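Local structure of glycoside hydrolase family 31 (5I0F) at residues E251-F256 with R484-N489; G372-L377 with I382-W387. The protein breaks down the cyclic tetrasaccharide cycloalternan, acting as a family 31 glycoside hydrolase through a covalent glycosyl-enzyme intermediate. All blocks are in the same frame, centred on the assembly; numbering follows the deposited sequence.

Contact 1. Residues E251-F256 with R484-N489. With CA (calcium ion), chain K.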
loop_
_atom_site.group_PDB
_atom_site.type_symbol
_atom_site.label_atom_id
_atom_site.label_comp_id
_atom_site.label_asym_id
_atom_site.label_seq_id
_atom_site.Cartn_x
_atom_site.Cartn_y
_atom_site.Cartn_z
ATOM N N GLU A 251 18.099 8.960 6.335
ATOM C CA GLU A 251 18.526 7.989 7.334
ATOM C C GLU A 251 18.101 6.592 6.860
ATOM O O GLU A 251 16.999 6.407 6.359
ATOM C CB GLU A 251 17.936 8.342 8.693
ATOM C CG GLU A 251 18.514 7.562 9.857
ATOM C CD GLU A 251 18.310 8.240 11.219
ATOM O OE1 GLU A 251 18.388 7.521 12.244
ATOM O OE2 GLU A 251 18.078 9.470 11.278
ATOM N N VAL A 252 18.996 5.624 7.021
ATOM C CA VAL A 252 18.853 4.308 6.438
ATOM C C VAL A 252 19.087 3.265 7.527
ATOM O O VAL A 252 20.115 3.303 8.236
ATOM C CB VAL A 252 19.894 4.119 5.317
ATOM C CG1 VAL A 252 19.740 2.769 4.648
ATOM C CG2 VAL A 252 19.816 5.254 4.300
ATOM N N ASP A 253 18.149 2.338 7.674
ATOM C CA ASP A 253 18.356 1.160 8.538
ATOM C C ASP A 253 19.389 0.238 7.880
ATOM O O ASP A 253 19.369 0.044 6.655
ATOM C CB ASP A 253 17.028 0.438 8.784
ATOM C CG ASP A 253 17.186 -0.848 9.563
ATOM O OD1 ASP A 253 17.897 -0.861 10.589
ATOM O OD2 ASP A 253 16.609 -1.888 9.147
ATOM N N LEU A 254 20.301 -0.304 8.689
ATOM C CA LEU A 254 21.331 -1.225 8.220
ATOM C C LEU A 254 21.074 -2.664 8.703
ATOM O O LEU A 254 20.095 -2.900 9.392
ATOM C CB LEU A 254 22.704 -0.734 8.669
ATOM C CG LEU A 254 23.108 0.634 8.105
ATOM C CD1 LEU A 254 24.426 1.081 8.715
ATOM C CD2 LEU A 254 23.187 0.598 6.585
ATOM N N GLY A 255 21.938 -3.607 8.319
ATOM C CA GLY A 255 21.793 -5.058 8.651
ATOM C C GLY A 255 21.776 -5.477 10.127
ATOM O O GLY A 255 21.666 -4.636 11.029
ATOM N N PHE A 256 21.850 -6.787 10.372
ATOM C CA PHE A 256 21.709 -7.362 11.730
ATOM C C PHE A 256 23.001 -8.052 12.169
ATOM O O PHE A 256 24.082 -7.475 12.076
ATOM C CB PHE A 256 20.552 -8.367 11.752
ATOM C CG PHE A 256 19.712 -8.333 13.017
ATOM C CD1 PHE A 256 20.302 -8.251 14.290
ATOM C CD2 PHE A 256 18.312 -8.417 12.936
ATOM C CE1 PHE A 256 19.511 -8.236 15.439
ATOM C CE2 PHE A 256 17.527 -8.401 14.085
ATOM C CZ PHE A 256 18.124 -8.313 15.335
ATOM N N ARG A 484 16.494 -11.473 6.247
ATOM C CA ARG A 484 15.759 -11.320 7.484
ATOM C C ARG A 484 14.633 -10.339 7.235
ATOM O O ARG A 484 14.556 -9.725 6.169
ATOM C CB ARG A 484 16.655 -10.826 8.629
ATOM C CG ARG A 484 17.870 -11.683 8.922
ATOM C CD ARG A 484 17.576 -13.162 9.036
ATOM N NE ARG A 484 16.893 -13.537 10.272
ATOM C CZ ARG A 484 17.485 -13.737 11.454
ATOM N NH1 ARG A 484 16.747 -14.100 12.505
ATOM N NH2 ARG A 484 18.804 -13.560 11.615
ATOM N N GLY A 485 13.763 -10.180 8.214
ATOM C CA GLY A 485 12.587 -9.342 8.033
ATOM C C GLY A 485 12.880 -7.895 7.755
ATOM O O GLY A 485 12.147 -7.233 7.010
ATOM N N ASP A 486 13.965 -7.391 8.324
ATOM C CA ASP A 486 14.328 -6.000 8.074
ATOM C C ASP A 486 14.551 -5.675 6.591
ATOM O O ASP A 486 14.382 -4.517 6.210
ATOM C CB ASP A 486 15.504 -5.562 8.928
ATOM C CG ASP A 486 16.799 -6.227 8.542
ATOM O OD1 ASP A 486 16.801 -7.382 8.049
ATOM O OD2 ASP A 486 17.836 -5.583 8.781
ATOM N N GLU A 487 14.880 -6.682 5.778
ATOM C CA GLU A 487 14.883 -6.554 4.304
ATOM C C GLU A 487 13.680 -7.167 3.614
ATOM O O GLU A 487 13.196 -6.634 2.633
ATOM C CB GLU A 487 16.130 -7.238 3.715
ATOM C CG GLU A 487 17.420 -6.518 3.944
ATOM C CD GLU A 487 18.569 -7.129 3.135
ATOM O OE1 GLU A 487 18.988 -8.264 3.438
ATOM O OE2 GLU A 487 19.035 -6.479 2.179
ATOM N N GLY A 488 13.221 -8.319 4.099
ATOM C CA GLY A 488 12.189 -9.100 3.425
ATOM C C GLY A 488 10.766 -8.593 3.576
ATOM O O GLY A 488 9.926 -8.842 2.703
ATOM N N ASN A 489 10.491 -7.890 4.671
ATOM C CA ASN A 489 9.121 -7.442 4.971
ATOM C C ASN A 489 8.609 -6.376 3.971
ATOM O O ASN A 489 7.461 -6.477 3.538
ATOM C CB ASN A 489 8.983 -6.979 6.414
ATOM C CG ASN A 489 9.273 -8.097 7.427
ATOM O OD1 ASN A 489 9.400 -9.274 7.072
ATOM N ND2 ASN A 489 9.416 -7.725 8.674
HETATM CA CA CA K . 18.190 -3.456 10.526
HETATM O O HOH W 1 14.125 -2.179 7.779
HETATM O O HOH W 2 19.843 -2.361 12.113
HETATM O O HOH W 3 18.880 -5.590 11.559
HETATM O O HOH W 4 16.242 -3.386 11.809
#

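Contact 2. Residues G372-L377 with I382-W387. With BGC (beta-D-glucopyranose), chain C.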
loop_
_atom_site.group_PDB
_atom_site.type_symbol
_atom_site.label_atom_id
_atom_site.label_comp_id
_atom_site.label_asym_id
_atom_site.label_seq_id
_atom_site.Cartn_x
_atom_site.Cartn_y
_atom_site.Cartn_z
ATOM N N GLY A 372 -19.779 -21.948 -15.499
ATOM C CA GLY A 372 -20.856 -21.393 -16.336
ATOM C C GLY A 372 -21.007 -19.875 -16.263
ATOM O O GLY A 372 -21.188 -19.214 -17.279
ATOM N N MET A 373 -20.924 -19.320 -15.061
ATOM C CA MET A 373 -20.817 -17.863 -14.890
ATOM C C MET A 373 -19.668 -17.258 -15.712
ATOM O O MET A 373 -19.877 -16.343 -16.505
ATOM C CB MET A 373 -20.662 -17.514 -13.409
ATOM C CG MET A 373 -20.429 -16.038 -13.170
ATOM S SD MET A 373 -20.157 -15.734 -11.434
ATOM C CE MET A 373 -18.552 -16.463 -11.113
ATOM N N ILE A 374 -18.475 -17.819 -15.565
ATOM C CA ILE A 374 -17.297 -17.269 -16.236
ATOM C C ILE A 374 -17.428 -17.378 -17.766
ATOM O O ILE A 374 -17.155 -16.420 -18.480
ATOM C CB ILE A 374 -15.984 -17.899 -15.700
ATOM C CG1 ILE A 374 -15.822 -17.568 -14.198
ATOM C CG2 ILE A 374 -14.775 -17.368 -16.473
ATOM C CD1 ILE A 374 -15.018 -18.555 -13.387
ATOM N N ARG A 375 -17.870 -18.533 -18.258
ATOM C CA ARG A 375 -18.075 -18.714 -19.685
ATOM C C ARG A 375 -19.068 -17.667 -20.234
ATOM O O ARG A 375 -18.829 -17.042 -21.267
ATOM C CB ARG A 375 -18.572 -20.144 -19.971
ATOM C CG ARG A 375 -18.859 -20.464 -21.429
ATOM C CD ARG A 375 -19.609 -21.791 -21.613
ATOM N NE ARG A 375 -20.976 -21.693 -21.080
ATOM C CZ ARG A 375 -21.471 -22.367 -20.034
ATOM N NH1 ARG A 375 -20.754 -23.283 -19.372
ATOM N NH2 ARG A 375 -22.726 -22.133 -19.654
ATOM N N GLU A 376 -20.186 -17.497 -19.544
ATOM C CA GLU A 376 -21.211 -16.579 -20.001
ATOM C C GLU A 376 -20.762 -15.134 -19.906
ATOM O O GLU A 376 -21.065 -14.344 -20.800
ATOM C CB GLU A 376 -22.543 -16.797 -19.256
ATOM C CG GLU A 376 -23.201 -18.157 -19.533
ATOM C CD GLU A 376 -23.433 -18.473 -21.015
ATOM O OE1 GLU A 376 -23.920 -17.580 -21.747
ATOM O OE2 GLU A 376 -23.141 -19.621 -21.437
ATOM N N LEU A 377 -20.047 -14.780 -18.840
ATOM C CA LEU A 377 -19.480 -13.435 -18.757
ATOM C C LEU A 377 -18.453 -13.204 -19.879
ATOM O O LEU A 377 -18.525 -12.164 -20.564
ATOM C CB LEU A 377 -18.958 -13.149 -17.354
ATOM C CG LEU A 377 -20.085 -12.994 -16.318
ATOM C CD1 LEU A 377 -19.488 -12.737 -14.960
ATOM C CD2 LEU A 377 -21.088 -11.901 -16.626
ATOM N N ILE A 382 -16.842 -9.691 -20.731
ATOM C CA ILE A 382 -16.524 -9.306 -19.356
ATOM C C ILE A 382 -15.518 -10.316 -18.804
ATOM O O ILE A 382 -15.765 -11.530 -18.849
ATOM C CB ILE A 382 -17.801 -9.292 -18.476
ATOM C CG1 ILE A 382 -18.825 -8.290 -19.031
ATOM C CG2 ILE A 382 -17.470 -8.921 -17.036
ATOM C CD1 ILE A 382 -20.208 -8.401 -18.419
ATOM N N ARG A 383 -14.416 -9.809 -18.248
ATOM C CA ARG A 383 -13.410 -10.661 -17.591
ATOM C C ARG A 383 -13.668 -10.751 -16.085
ATOM O O ARG A 383 -14.323 -9.886 -15.515
ATOM C CB ARG A 383 -12.003 -10.163 -17.894
ATOM C CG ARG A 383 -11.461 -10.650 -19.229
ATOM C CD ARG A 383 -12.055 -9.923 -20.421
ATOM N NE ARG A 383 -11.424 -10.385 -21.670
ATOM C CZ ARG A 383 -11.648 -9.859 -22.872
ATOM N NH1 ARG A 383 -12.474 -8.832 -23.031
ATOM N NH2 ARG A 383 -11.025 -10.360 -23.935
ATOM N N VAL A 384 -13.161 -11.818 -15.458
ATOM C CA VAL A 384 -13.495 -12.126 -14.061
ATOM C C VAL A 384 -12.224 -12.180 -13.215
ATOM O O VAL A 384 -11.281 -12.903 -13.542
ATOM C CB VAL A 384 -14.280 -13.466 -13.956
ATOM C CG1 VAL A 384 -14.601 -13.812 -12.500
ATOM C CG2 VAL A 384 -15.561 -13.406 -14.780
ATOM N N ILE A 385 -12.192 -11.386 -12.142
ATOM C CA ILE A 385 -11.043 -11.313 -11.223
ATOM C C ILE A 385 -11.474 -11.803 -9.828
ATOM O O ILE A 385 -12.498 -11.362 -9.334
ATOM C CB ILE A 385 -10.555 -9.846 -11.098
ATOM C CG1 ILE A 385 -10.214 -9.244 -12.472
ATOM C CG2 ILE A 385 -9.395 -9.711 -10.119
ATOM C CD1 ILE A 385 -8.993 -9.771 -13.139
ATOM N N LEU A 386 -10.690 -12.682 -9.189
ATOM C CA LEU A 386 -10.988 -13.164 -7.845
ATOM C C LEU A 386 -10.009 -12.629 -6.813
ATOM O O LEU A 386 -8.790 -12.564 -7.059
ATOM C CB LEU A 386 -10.948 -14.692 -7.788
ATOM C CG LEU A 386 -11.877 -15.451 -8.738
ATOM C CD1 LEU A 386 -11.804 -16.949 -8.463
ATOM C CD2 LEU A 386 -13.315 -14.960 -8.627
ATOM N N TRP A 387 -10.543 -12.335 -5.632
ATOM C CA TRP A 387 -9.780 -11.797 -4.505
ATOM C C TRP A 387 -8.934 -12.855 -3.812
ATOM O O TRP A 387 -9.334 -14.020 -3.712
ATOM C CB TRP A 387 -10.776 -11.224 -3.506
ATOM C CG TRP A 387 -10.263 -10.486 -2.298
ATOM C CD1 TRP A 387 -10.103 -9.143 -2.185
ATOM C CD2 TRP A 387 -9.945 -11.034 -1.014
ATOM N NE1 TRP A 387 -9.696 -8.823 -0.913
ATOM C CE2 TRP A 387 -9.579 -9.958 -0.180
ATOM C CE3 TRP A 387 -9.927 -12.323 -0.492
ATOM C CZ2 TRP A 387 -9.184 -10.131 1.155
ATOM C CZ3 TRP A 387 -9.551 -12.502 0.826
ATOM C CH2 TRP A 387 -9.186 -11.404 1.640
HETATM C C2 BGC C . -9.299 -4.211 0.356
HETATM C C3 BGC C . -10.786 -3.919 0.084
HETATM C C4 BGC C . -11.573 -5.224 0.141
HETATM C C5 BGC C . -11.339 -5.951 1.474
HETATM C C6 BGC C . -11.973 -7.335 1.407
HETATM C C1 BGC C . -8.910 -5.579 0.972
HETATM O O2 BGC C . -8.402 -3.099 0.552
HETATM O O3 BGC C . -10.940 -3.272 -1.181
HETATM O O4 BGC C . -12.979 -4.970 -0.039
HETATM O O5 BGC C . -9.941 -6.087 1.838
HETATM O O6 BGC C . -11.974 -7.955 2.696
#

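Contact 1. Residues E251-F256 with R484-N489
Gly255, just past the end of strand 247-253, and Asp486, in the first turn of helix 485-506, bring the two backbones nearest, with CA atoms 7.5 Å apart. No direct hydrogen bond joins the segments; a calcium ion sits between them and takes ligands from both. Asp253 supplies its whole carboxylate, OD1 and OD2 each lying 2.6 Å from the calcium. The next residue adds its backbone: Leu254 O reaches the ion at 2.3 Å, while its side chain points away from the helix and packs on Thr160 of strand 160-168. From the helix comes a single oxygen, Asp486 OD2, at a longer 2.8 Å. With CG placed between the backbone N and the carbonyl carbon (chi1 69°), Asp486 reaches out from the start of the helix. Asp253 is bidentate and Asp486 monodentate, and their carboxylate planes stand 68° apart. Three waters bring the ligands to seven; one of them also donates to Gly255 O over 3.1 Å. A further water, not on the metal, donates both to Asp253 OD2 at 2.9 Å and to Asp486 O at 2.8 Å, tying the segments a second time. Asp486 OD2 also accepts from Arg234 NE. At the helix start, Arg484 is the N-cap residue, and its O accepts from Glu487 N and Gly488 N. The calcium and Arg234 together probably offset the charge of the two aspartates, which would otherwise be expected to repel, and the ion thus cross-links the end of strand 247-253, in a six-stranded antiparallel sheet, to the start of helix 485-506 in the barrel domain.

Contact 2. Residues G372-L377 with I382-W387
Ile382 N donates to Leu377 O over 3.0 Å, and this bond closes the short turn that leads from helix 370-379 into strand 383-388. The N-H points fairly straight at the oxygen (160°), yet the donor stands above the carbonyl plane, 43° out of it. Around this bond the contact is apolar. Leu377 does most of the touching, and its two methyl branches go to different partners. CD2 meets the tip of Ile382, CD1, at 4.0 Å, the two side chains passing each other at a slant. CD1 lies against Val384 CG2, also at 4.0 Å, and here the side chains cross at about a right angle. Leu377 CG stands anti to its carbonyl carbon (chi1 -70°), which lets its two methyls reach Ile382, just before the strand, and Val384 within it. Val384 CG2 is shared: one helical turn earlier, Ile374 CG1 approaches the same methyl at 4.2 Å, so the valine sits against both helix residues. On another side of the helix, Arg375 holds Glu376 side-on, NE and NH2 both donating to OE2 in a salt bridge. At the far end of the strand Trp387 turns to the sugar pocket, its NE1 lying 3.6 Å from C6 of the bound glucose and donating to Asp467 OD2. Leu377 and Ile382 also touch Val327 on the adjacent parallel strand 326-329, and Met373 and Leu377 reach Met311 of helix 307-320. The contact is therefore the helix-to-strand return of a beta-alpha-beta crossover, packed in the layer between the barrel wall and its surrounding helices.

In the fold
Contacts 1 and 2 lie on opposite sides of the chain's centre, their own centres 41 Å apart and their nearest atoms about 17 Å apart, and they do not touch. In sequence, both segments of contact 2 fall between the two segments of contact 1. The barrel domain takes part in both: contact 2 belongs to its third strand and the preceding helix, whereas contact 1 joins the helix after its fourth strand to the six-stranded antiparallel sheet that holds strand 247-253. Only contact 2 reaches the glycan pocket, through Trp387; Glu330, Arg516, Asp532 and His591 hydrogen-bond the same glucose. The calcium of contact 1 is 28.4 Å from O2 of that glucose, which suggests a structural rather than catalytic ion.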